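PDB 4XDN: MAU2 chromatid cohesion factor homolog from Saccharomyces cerevisiae, which forms a complex with SCC2 that is required for the association of cohesin with chromosomes, and so takes part in sister chromatid cohesion. Local coordinates for residues F216-R229 and L252-C266. Numbering follows the deposited sequence.
Sequences FLNLCYVNYLLNER and LYAWKLALEMVIQLC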
ATOM      1  N   PHE A 216      -8.961 -10.586  13.675  1.00 30.52           N
ATOM      2  CA  PHE A 216      -7.609 -10.371  13.177  1.00 28.35           C
ATOM      3  C   PHE A 216      -7.496 -10.818  11.723  1.00 27.75           C
ATOM      4  O   PHE A 216      -6.979 -10.093  10.877  1.00 26.13           O
ATOM      5  CB  PHE A 216      -6.585 -11.121  14.027  1.00 28.00           C
ATOM      6  CG  PHE A 216      -5.261 -11.302  13.345  1.00 25.47           C
ATOM      7  CD1 PHE A 216      -4.412 -10.222  13.156  1.00 25.84           C
ATOM      8  CD2 PHE A 216      -4.870 -12.544  12.879  1.00 25.11           C
ATOM      9  CE1 PHE A 216      -3.196 -10.381  12.520  1.00 25.01           C
ATOM     10  CE2 PHE A 216      -3.655 -12.708  12.241  1.00 24.81           C
ATOM     11  CZ  PHE A 216      -2.817 -11.624  12.061  1.00 26.38           C
ATOM     12  N   LEU A 217      -7.981 -12.023  11.442  1.00 27.82           N
ATOM     13  CA  LEU A 217      -7.923 -12.578  10.095  1.00 28.11           C
ATOM     14  C   LEU A 217      -8.725 -11.732   9.118  1.00 28.09           C
ATOM     15  O   LEU A 217      -8.346 -11.583   7.958  1.00 26.19           O
ATOM     16  CB  LEU A 217      -8.447 -14.012  10.086  1.00 28.32           C
ATOM     17  CG  LEU A 217      -7.606 -15.035  10.845  1.00 30.54           C
ATOM     18  CD1 LEU A 217      -8.391 -16.323  10.996  1.00 33.94           C
ATOM     19  CD2 LEU A 217      -6.285 -15.282  10.135  1.00 31.55           C
ATOM     20  N   ASN A 218      -9.834 -11.181   9.592  1.00 28.27           N
ATOM     21  CA  ASN A 218     -10.676 -10.350   8.747  1.00 30.46           C
ATOM     22  C   ASN A 218      -9.973  -9.043   8.396  1.00 29.88           C
ATOM     23  O   ASN A 218     -10.164  -8.501   7.310  1.00 28.93           O
ATOM     24  CB  ASN A 218     -12.011 -10.067   9.434  1.00 33.43           C
ATOM     25  CG  ASN A 218     -12.954  -9.271   8.560  1.00 34.04           C
ATOM     26  OD1 ASN A 218     -13.487  -9.785   7.578  1.00 34.09           O
ATOM     27  ND2 ASN A 218     -13.167  -8.009   8.911  1.00 34.31           N
ATOM     28  N   LEU A 219      -9.154  -8.545   9.318  1.00 28.43           N
ATOM     29  CA  LEU A 219      -8.354  -7.354   9.064  1.00 28.99           C
ATOM     30  C   LEU A 219      -7.303  -7.651   8.001  1.00 29.00           C
ATOM     31  O   LEU A 219      -7.056  -6.827   7.120  1.00 29.67           O
ATOM     32  CB  LEU A 219      -7.687  -6.863  10.353  1.00 28.34           C
ATOM     33  CG  LEU A 219      -8.617  -6.236  11.390  1.00 30.96           C
ATOM     34  CD1 LEU A 219      -7.919  -6.120  12.735  1.00 29.51           C
ATOM     35  CD2 LEU A 219      -9.099  -4.877  10.920  1.00 33.99           C
ATOM     36  N   CYS A 220      -6.688  -8.828   8.089  1.00 27.17           N
ATOM     37  CA  CYS A 220      -5.743  -9.276   7.069  1.00 27.74           C
ATOM     38  C   CYS A 220      -6.445  -9.324   5.719  1.00 29.74           C
ATOM     39  O   CYS A 220      -5.884  -8.928   4.696  1.00 28.07           O
ATOM     40  CB  CYS A 220      -5.170 -10.658   7.407  1.00 25.44           C
ATOM     41  SG  CYS A 220      -4.143 -10.748   8.898  1.00 27.85           S
ATOM     42  N   TYR A 221      -7.682  -9.810   5.734  1.00 31.86           N
ATOM     43  CA  TYR A 221      -8.481  -9.943   4.523  1.00 29.38           C
ATOM     44  C   TYR A 221      -8.740  -8.583   3.889  1.00 26.90           C
ATOM     45  O   TYR A 221      -8.428  -8.365   2.719  1.00 27.73           O
ATOM     46  CB  TYR A 221      -9.806 -10.636   4.844  1.00 29.53           C
ATOM     47  CG  TYR A 221     -10.656 -10.998   3.645  1.00 29.09           C
ATOM     48  CD1 TYR A 221     -10.094 -11.177   2.388  1.00 28.53           C
ATOM     49  CD2 TYR A 221     -12.028 -11.164   3.777  1.00 30.62           C
ATOM     50  CE1 TYR A 221     -10.878 -11.516   1.298  1.00 31.87           C
ATOM     51  CE2 TYR A 221     -12.816 -11.497   2.696  1.00 33.06           C
ATOM     52  CZ  TYR A 221     -12.238 -11.671   1.459  1.00 34.24           C
ATOM     53  OH  TYR A 221     -13.025 -12.001   0.381  1.00 38.28           O
ATOM     54  N   VAL A 222      -9.304  -7.668   4.672  1.00 25.89           N
ATOM     55  CA  VAL A 222      -9.639  -6.339   4.178  1.00 29.92           C
ATOM     56  C   VAL A 222      -8.396  -5.627   3.648  1.00 28.53           C
ATOM     57  O   VAL A 222      -8.435  -5.027   2.573  1.00 27.15           O
ATOM     58  CB  VAL A 222     -10.305  -5.481   5.279  1.00 31.69           C
ATOM     59  CG1 VAL A 222     -10.465  -4.029   4.827  1.00 33.14           C
ATOM     60  CG2 VAL A 222     -11.660  -6.064   5.651  1.00 32.14           C
ATOM     61  N   ASN A 223      -7.297  -5.706   4.393  1.00 28.58           N
ATOM     62  CA  ASN A 223      -6.062  -5.051   3.980  1.00 28.84           C
ATOM     63  C   ASN A 223      -5.554  -5.616   2.658  1.00 27.24           C
ATOM     64  O   ASN A 223      -5.110  -4.870   1.787  1.00 26.85           O
ATOM     65  CB  ASN A 223      -4.980  -5.193   5.053  1.00 28.18           C
ATOM     66  CG  ASN A 223      -4.048  -3.987   5.114  1.00 29.35           C
ATOM     67  OD1 ASN A 223      -3.539  -3.641   6.181  1.00 29.19           O
ATOM     68  ND2 ASN A 223      -3.835  -3.334   3.972  1.00 30.80           N
ATOM     69  N   TYR A 224      -5.619  -6.935   2.510  1.00 26.47           N
ATOM     70  CA  TYR A 224      -5.236  -7.572   1.254  1.00 30.03           C
ATOM     71  C   TYR A 224      -6.073  -7.043   0.090  1.00 30.63           C
ATOM     72  O   TYR A 224      -5.542  -6.728  -0.973  1.00 31.16           O
ATOM     73  CB  TYR A 224      -5.384  -9.092   1.345  1.00 28.89           C
ATOM     74  CG  TYR A 224      -5.578  -9.753  -0.002  1.00 28.75           C
ATOM     75  CD1 TYR A 224      -4.499 -10.006  -0.838  1.00 26.59           C
ATOM     76  CD2 TYR A 224      -6.845 -10.117  -0.440  1.00 29.13           C
ATOM     77  CE1 TYR A 224      -4.674 -10.605  -2.070  1.00 27.48           C
ATOM     78  CE2 TYR A 224      -7.030 -10.716  -1.671  1.00 29.79           C
ATOM     79  CZ  TYR A 224      -5.942 -10.956  -2.483  1.00 29.29           C
ATOM     80  OH  TYR A 224      -6.127 -11.552  -3.709  1.00 32.86           O
ATOM     81  N   LEU A 225      -7.382  -6.951   0.300  1.00 30.22           N
ATOM     82  CA  LEU A 225      -8.293  -6.492  -0.742  1.00 30.63           C
ATOM     83  C   LEU A 225      -8.006  -5.041  -1.116  1.00 29.70           C
ATOM     84  O   LEU A 225      -8.023  -4.683  -2.292  1.00 30.08           O
ATOM     85  CB  LEU A 225      -9.749  -6.647  -0.289  1.00 32.90           C
ATOM     86  CG  LEU A 225     -10.247  -8.084  -0.095  1.00 33.78           C
ATOM     87  CD1 LEU A 225     -11.605  -8.086   0.581  1.00 33.71           C
ATOM     88  CD2 LEU A 225     -10.319  -8.829  -1.421  1.00 35.04           C
ATOM     89  N   LEU A 226      -7.738  -4.211  -0.113  1.00 28.00           N
ATOM     90  CA  LEU A 226      -7.418  -2.807  -0.350  1.00 29.72           C
ATOM     91  C   LEU A 226      -6.095  -2.658  -1.100  1.00 30.02           C
ATOM     92  O   LEU A 226      -5.964  -1.795  -1.969  1.00 31.90           O
ATOM     93  CB  LEU A 226      -7.362  -2.041   0.970  1.00 30.88           C
ATOM     94  CG  LEU A 226      -8.708  -1.719   1.621  1.00 31.38           C
ATOM     95  CD1 LEU A 226      -8.497  -1.212   3.039  1.00 33.35           C
ATOM     96  CD2 LEU A 226      -9.480  -0.695   0.800  1.00 30.68           C
ATOM     97  N   ASN A 227      -5.120  -3.498  -0.762  1.00 26.89           N
ATOM     98  CA  ASN A 227      -3.830  -3.490  -1.446  1.00 26.73           C
ATOM     99  C   ASN A 227      -3.980  -3.796  -2.930  1.00 28.75           C
ATOM    100  O   ASN A 227      -3.217  -3.291  -3.755  1.00 34.82           O
ATOM    101  CB  ASN A 227      -2.873  -4.504  -0.813  1.00 27.81           C
ATOM    102  CG  ASN A 227      -2.533  -4.171   0.625  1.00 28.98           C
ATOM    103  OD1 ASN A 227      -2.720  -3.040   1.070  1.00 30.42           O
ATOM    104  ND2 ASN A 227      -2.030  -5.158   1.362  1.00 30.40           N
ATOM    105  N   GLU A 228      -4.963  -4.631  -3.258  1.00 28.36           N
ATOM    106  CA  GLU A 228      -5.230  -5.022  -4.640  1.00 30.19           C
ATOM    107  C   GLU A 228      -6.357  -4.189  -5.251  1.00 32.53           C
ATOM    108  O   GLU A 228      -6.684  -4.342  -6.430  1.00 33.77           O
ATOM    109  CB  GLU A 228      -5.590  -6.509  -4.706  1.00 33.33           C
ATOM    110  CG  GLU A 228      -4.480  -7.451  -4.251  1.00 36.56           C
ATOM    111  CD  GLU A 228      -3.286  -7.459  -5.192  1.00 40.43           C
ATOM    112  OE1 GLU A 228      -3.422  -6.996  -6.343  1.00 42.66           O
ATOM    113  OE2 GLU A 228      -2.208  -7.933  -4.778  1.00 41.07           O
ATOM    114  N   ARG A 229      -6.942  -3.311  -4.440  1.00 31.65           N
ATOM    115  CA  ARG A 229      -8.102  -2.516  -4.836  1.00 33.70           C
ATOM    116  C   ARG A 229      -9.249  -3.397  -5.325  1.00 35.27           C
ATOM    117  O   ARG A 229     -10.014  -3.001  -6.202  1.00 37.98           O
ATOM    118  CB  ARG A 229      -7.722  -1.497  -5.921  1.00 35.07           C
ATOM    119  CG  ARG A 229      -6.714  -0.445  -5.473  1.00 34.39           C
ATOM    120  CD  ARG A 229      -7.223   0.370  -4.295  1.00 35.61           C
ATOM    121  NE  ARG A 229      -7.144   1.809  -4.549  1.00 49.27           N
ATOM    122  CZ  ARG A 229      -8.183   2.598  -4.813  1.00 58.05           C
ATOM    123  NH1 ARG A 229      -9.419   2.118  -4.861  1.00 61.98           N
ATOM    124  NH2 ARG A 229      -7.983   3.889  -5.026  1.00 62.97           N
ATOM    125  N   LEU A 252      -4.691  -3.895  17.552  1.00 30.48           N
ATOM    126  CA  LEU A 252      -5.439  -4.376  16.398  1.00 28.95           C
ATOM    127  C   LEU A 252      -6.600  -3.447  16.052  1.00 29.37           C
ATOM    128  O   LEU A 252      -6.988  -3.343  14.890  1.00 28.11           O
ATOM    129  CB  LEU A 252      -5.960  -5.794  16.649  1.00 30.33           C
ATOM    130  CG  LEU A 252      -4.905  -6.905  16.691  1.00 31.69           C
ATOM    131  CD1 LEU A 252      -5.548  -8.237  17.065  1.00 32.12           C
ATOM    132  CD2 LEU A 252      -4.170  -7.025  15.361  1.00 31.34           C
ATOM    133  N   TYR A 253      -7.154  -2.768  17.052  1.00 30.57           N
ATOM    134  CA  TYR A 253      -8.255  -1.848  16.796  1.00 28.54           C
ATOM    135  C   TYR A 253      -7.756  -0.610  16.053  1.00 29.69           C
ATOM    136  O   TYR A 253      -8.468  -0.048  15.224  1.00 30.74           O
ATOM    137  CB  TYR A 253      -8.947  -1.436  18.096  1.00 30.63           C
ATOM    138  CG  TYR A 253     -10.300  -0.803  17.860  1.00 35.29           C
ATOM    139  CD1 TYR A 253     -11.428  -1.588  17.658  1.00 38.35           C
ATOM    140  CD2 TYR A 253     -10.449   0.579  17.826  1.00 37.56           C
ATOM    141  CE1 TYR A 253     -12.668  -1.015  17.436  1.00 40.91           C
ATOM    142  CE2 TYR A 253     -11.684   1.159  17.603  1.00 39.68           C
ATOM    143  CZ  TYR A 253     -12.790   0.357  17.408  1.00 42.05           C
ATOM    144  OH  TYR A 253     -14.023   0.928  17.188  1.00 43.90           O
ATOM    145  N   ALA A 254      -6.531  -0.186  16.349  1.00 28.97           N
ATOM    146  CA  ALA A 254      -5.920   0.923  15.623  1.00 30.48           C
ATOM    147  C   ALA A 254      -5.802   0.561  14.148  1.00 30.41           C
ATOM    148  O   ALA A 254      -5.955   1.411  13.270  1.00 28.64           O
ATOM    149  CB  ALA A 254      -4.557   1.260  16.203  1.00 29.72           C
ATOM    150  N   TRP A 255      -5.532  -0.715  13.890  1.00 29.41           N
ATOM    151  CA  TRP A 255      -5.427  -1.230  12.532  1.00 27.70           C
ATOM    152  C   TRP A 255      -6.795  -1.205  11.864  1.00 28.03           C
ATOM    153  O   TRP A 255      -6.913  -0.877  10.685  1.00 28.61           O
ATOM    154  CB  TRP A 255      -4.859  -2.652  12.550  1.00 27.83           C
ATOM    155  CG  TRP A 255      -4.520  -3.215  11.205  1.00 27.24           C
ATOM    156  CD1 TRP A 255      -4.400  -2.532  10.032  1.00 28.93           C
ATOM    157  CD2 TRP A 255      -4.255  -4.591  10.898  1.00 28.47           C
ATOM    158  NE1 TRP A 255      -4.076  -3.395   9.012  1.00 27.34           N
ATOM    159  CE2 TRP A 255      -3.981  -4.665   9.519  1.00 26.70           C
ATOM    160  CE3 TRP A 255      -4.221  -5.765  11.658  1.00 28.88           C
ATOM    161  CZ2 TRP A 255      -3.677  -5.867   8.881  1.00 26.06           C
ATOM    162  CZ3 TRP A 255      -3.919  -6.958  11.023  1.00 30.30           C
ATOM    163  CH2 TRP A 255      -3.652  -7.000   9.649  1.00 28.49           C
ATOM    164  N   LYS A 256      -7.825  -1.555  12.626  1.00 28.69           N
ATOM    165  CA  LYS A 256      -9.196  -1.493  12.136  1.00 29.55           C
ATOM    166  C   LYS A 256      -9.532  -0.066  11.715  1.00 29.83           C
ATOM    167  O   LYS A 256     -10.040   0.162  10.618  1.00 28.55           O
ATOM    168  CB  LYS A 256     -10.174  -1.979  13.211  1.00 32.31           C
ATOM    169  CG  LYS A 256     -11.647  -1.863  12.845  1.00 33.18           C
ATOM    170  CD  LYS A 256     -12.413  -1.099  13.915  1.00 36.14           C
ATOM    171  CE  LYS A 256     -13.897  -1.003  13.593  1.00 38.88           C
ATOM    172  NZ  LYS A 256     -14.459   0.337  13.935  1.00 42.50           N
ATOM    173  N   LEU A 257      -9.238   0.890  12.592  1.00 29.33           N
ATOM    174  CA  LEU A 257      -9.529   2.291  12.323  1.00 31.53           C
ATOM    175  C   LEU A 257      -8.754   2.795  11.109  1.00 29.74           C
ATOM    176  O   LEU A 257      -9.291   3.541  10.292  1.00 30.55           O
ATOM    177  CB  LEU A 257      -9.201   3.145  13.547  1.00 34.43           C
ATOM    178  CG  LEU A 257     -10.071   2.890  14.781  1.00 36.63           C
ATOM    179  CD1 LEU A 257      -9.519   3.640  15.979  1.00 40.73           C
ATOM    180  CD2 LEU A 257     -11.516   3.292  14.521  1.00 37.99           C
ATOM    181  N   ALA A 258      -7.496   2.383  10.994  1.00 27.95           N
ATOM    182  CA  ALA A 258      -6.670   2.779   9.860  1.00 28.36           C
ATOM    183  C   ALA A 258      -7.271   2.269   8.558  1.00 28.66           C
ATOM    184  O   ALA A 258      -7.334   2.994   7.567  1.00 27.82           O
ATOM    185  CB  ALA A 258      -5.255   2.258  10.025  1.00 25.35           C
ATOM    186  N   LEU A 259      -7.718   1.019   8.567  1.00 28.27           N
ATOM    187  CA  LEU A 259      -8.277   0.412   7.370  1.00 29.64           C
ATOM    188  C   LEU A 259      -9.583   1.090   6.974  1.00 29.34           C
ATOM    189  O   LEU A 259      -9.878   1.228   5.790  1.00 29.99           O
ATOM    190  CB  LEU A 259      -8.500  -1.086   7.579  1.00 31.08           C
ATOM    191  CG  LEU A 259      -7.237  -1.946   7.662  1.00 32.92           C
ATOM    192  CD1 LEU A 259      -7.610  -3.403   7.901  1.00 35.37           C
ATOM    193  CD2 LEU A 259      -6.390  -1.814   6.410  1.00 32.38           C
ATOM    194  N   GLU A 260     -10.356   1.519   7.966  1.00 29.45           N
ATOM    195  CA  GLU A 260     -11.604   2.219   7.699  1.00 34.38           C
ATOM    196  C   GLU A 260     -11.320   3.580   7.063  1.00 35.17           C
ATOM    197  O   GLU A 260     -12.107   4.076   6.261  1.00 37.99           O
ATOM    198  CB  GLU A 260     -12.418   2.379   8.984  1.00 37.40           C
ATOM    199  CG  GLU A 260     -13.077   1.086   9.454  1.00 38.75           C
ATOM    200  CD  GLU A 260     -13.867   1.255  10.742  1.00 41.49           C
ATOM    201  OE1 GLU A 260     -13.479   2.097  11.577  1.00 42.32           O
ATOM    202  OE2 GLU A 260     -14.879   0.543  10.918  1.00 42.91           O
ATOM    203  N   MET A 261     -10.186   4.173   7.421  1.00 33.85           N
ATOM    204  CA  MET A 261      -9.750   5.427   6.817  1.00 35.86           C
ATOM    205  C   MET A 261      -9.361   5.221   5.357  1.00 33.05           C
ATOM    206  O   MET A 261      -9.726   6.017   4.490  1.00 32.52           O
ATOM    207  CB  MET A 261      -8.572   6.016   7.594  1.00 37.02           C
ATOM    208  CG  MET A 261      -8.972   7.026   8.659  1.00 39.48           C
ATOM    209  SD  MET A 261      -9.652   8.547   7.971  1.00 50.95           S
ATOM    210  CE  MET A 261      -8.221   9.216   7.125  1.00 80.77           C
ATOM    211  N   VAL A 262      -8.621   4.149   5.089  1.00 32.87           N
ATOM    212  CA  VAL A 262      -8.187   3.842   3.731  1.00 32.90           C
ATOM    213  C   VAL A 262      -9.389   3.535   2.842  1.00 35.50           C
ATOM    214  O   VAL A 262      -9.403   3.893   1.666  1.00 35.07           O
ATOM    215  CB  VAL A 262      -7.206   2.646   3.708  1.00 31.91           C
ATOM    216  CG1 VAL A 262      -6.858   2.251   2.272  1.00 31.29           C
ATOM    217  CG2 VAL A 262      -5.941   2.983   4.478  1.00 31.57           C
ATOM    218  N   ILE A 263     -10.395   2.871   3.406  1.00 37.39           N
ATOM    219  CA  ILE A 263     -11.601   2.548   2.655  1.00 39.01           C
ATOM    220  C   ILE A 263     -12.280   3.836   2.197  1.00 39.15           C
ATOM    221  O   ILE A 263     -12.676   3.952   1.037  1.00 39.16           O
ATOM    222  CB  ILE A 263     -12.585   1.695   3.488  1.00 42.31           C
ATOM    223  CG1 ILE A 263     -12.034   0.278   3.662  1.00 43.77           C
ATOM    224  CG2 ILE A 263     -13.953   1.611   2.807  1.00 43.35           C
ATOM    225  CD1 ILE A 263     -12.764  -0.558   4.701  1.00 45.25           C
ATOM    226  N   GLN A 264     -12.407   4.801   3.104  1.00 38.36           N
ATOM    227  CA  GLN A 264     -13.015   6.087   2.770  1.00 41.05           C
ATOM    228  C   GLN A 264     -12.185   6.823   1.727  1.00 40.02           C
ATOM    229  O   GLN A 264     -12.727   7.481   0.840  1.00 39.85           O
ATOM    230  CB  GLN A 264     -13.171   6.958   4.020  1.00 42.02           C
ATOM    231  CG  GLN A 264     -14.186   6.432   5.019  1.00 45.59           C
ATOM    232  CD  GLN A 264     -15.562   6.256   4.412  1.00 48.09           C
ATOM    233  OE1 GLN A 264     -16.118   5.158   4.417  1.00 50.81           O
ATOM    234  NE2 GLN A 264     -16.119   7.339   3.882  1.00 48.27           N
ATOM    235  N   LEU A 265     -10.868   6.698   1.840  1.00 36.81           N
ATOM    236  CA  LEU A 265      -9.951   7.342   0.911  1.00 36.87           C
ATOM    237  C   LEU A 265     -10.116   6.764  -0.491  1.00 36.37           C
ATOM    238  O   LEU A 265     -10.169   7.500  -1.478  1.00 33.25           O
ATOM    239  CB  LEU A 265      -8.509   7.175   1.397  1.00 39.26           C
ATOM    240  CG  LEU A 265      -7.434   8.079   0.791  1.00 41.09           C
ATOM    241  CD1 LEU A 265      -7.733   9.542   1.071  1.00 45.65           C
ATOM    242  CD2 LEU A 265      -6.068   7.713   1.338  1.00 39.13           C
ATOM    243  N   CYS A 266     -10.217   5.442  -0.569  1.00 36.24           N
ATOM    244  CA  CYS A 266     -10.315   4.751  -1.848  1.00 38.81           C
ATOM    245  C   CYS A 266     -11.646   5.016  -2.552  1.00 36.78           C
ATOM    246  O   CYS A 266     -11.717   4.992  -3.782  1.00 33.70           O
ATOM    247  CB  CYS A 266     -10.120   3.246  -1.646  1.00 40.51           C
ATOM    248  SG  CYS A 266      -8.415   2.777  -1.251  1.00 40.90           S
TER
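Leu219, Leu226, Trp255 and Leu259 interlock as knobs into holes where two helices of this largely helical chain pack. Segments 216-228 and 252-266 run in the same general direction, their axes 28° apart and 10.5 Å at closest approach. Leu219 sits among Leu252, Trp255, Lys256 and Leu259. Its CB lies over one face of the Trp255 indole, 3.9 Å from the centroid of the six-membered ring, a CH-pi contact. CD1 of Leu259 meets the same face near the rim. Trp255 holds its CG anti to the backbone N, which carries the indole across to helix 216-228. There NE1 donates to Asn223 OD1 at 2.9 Å, and the oxygen lies in the ring plane. The bond is bent, 150° at the hydrogen, and the amide is turned 50° from the ring. Cys220 SG lies at the edge of the six-membered ring, 3.9 Å from Trp255 CH2, a sulfur-aromatic contact. Further along, Leu226 CD1 touches Val262 CG1 and Ile263 CG1, both at 3.9 Å. Arg229, in a Schellman motif, lays one guanidinium face on Cys266, with SG 3.5 Å above its plane. Salt bridges to Asp494 and Glu447 hold that guanidinium from outside the pair. Asn223 ND2 hydrogen-bonds to the backbone of another protein's chain, and Trp255 also packs on that chain. Leu240 of helix 234-241 touches Leu219, Lys256 and Ile263, while helices 272-291 and 317-331 pack on helix 250-266 through Leu257 and Met261.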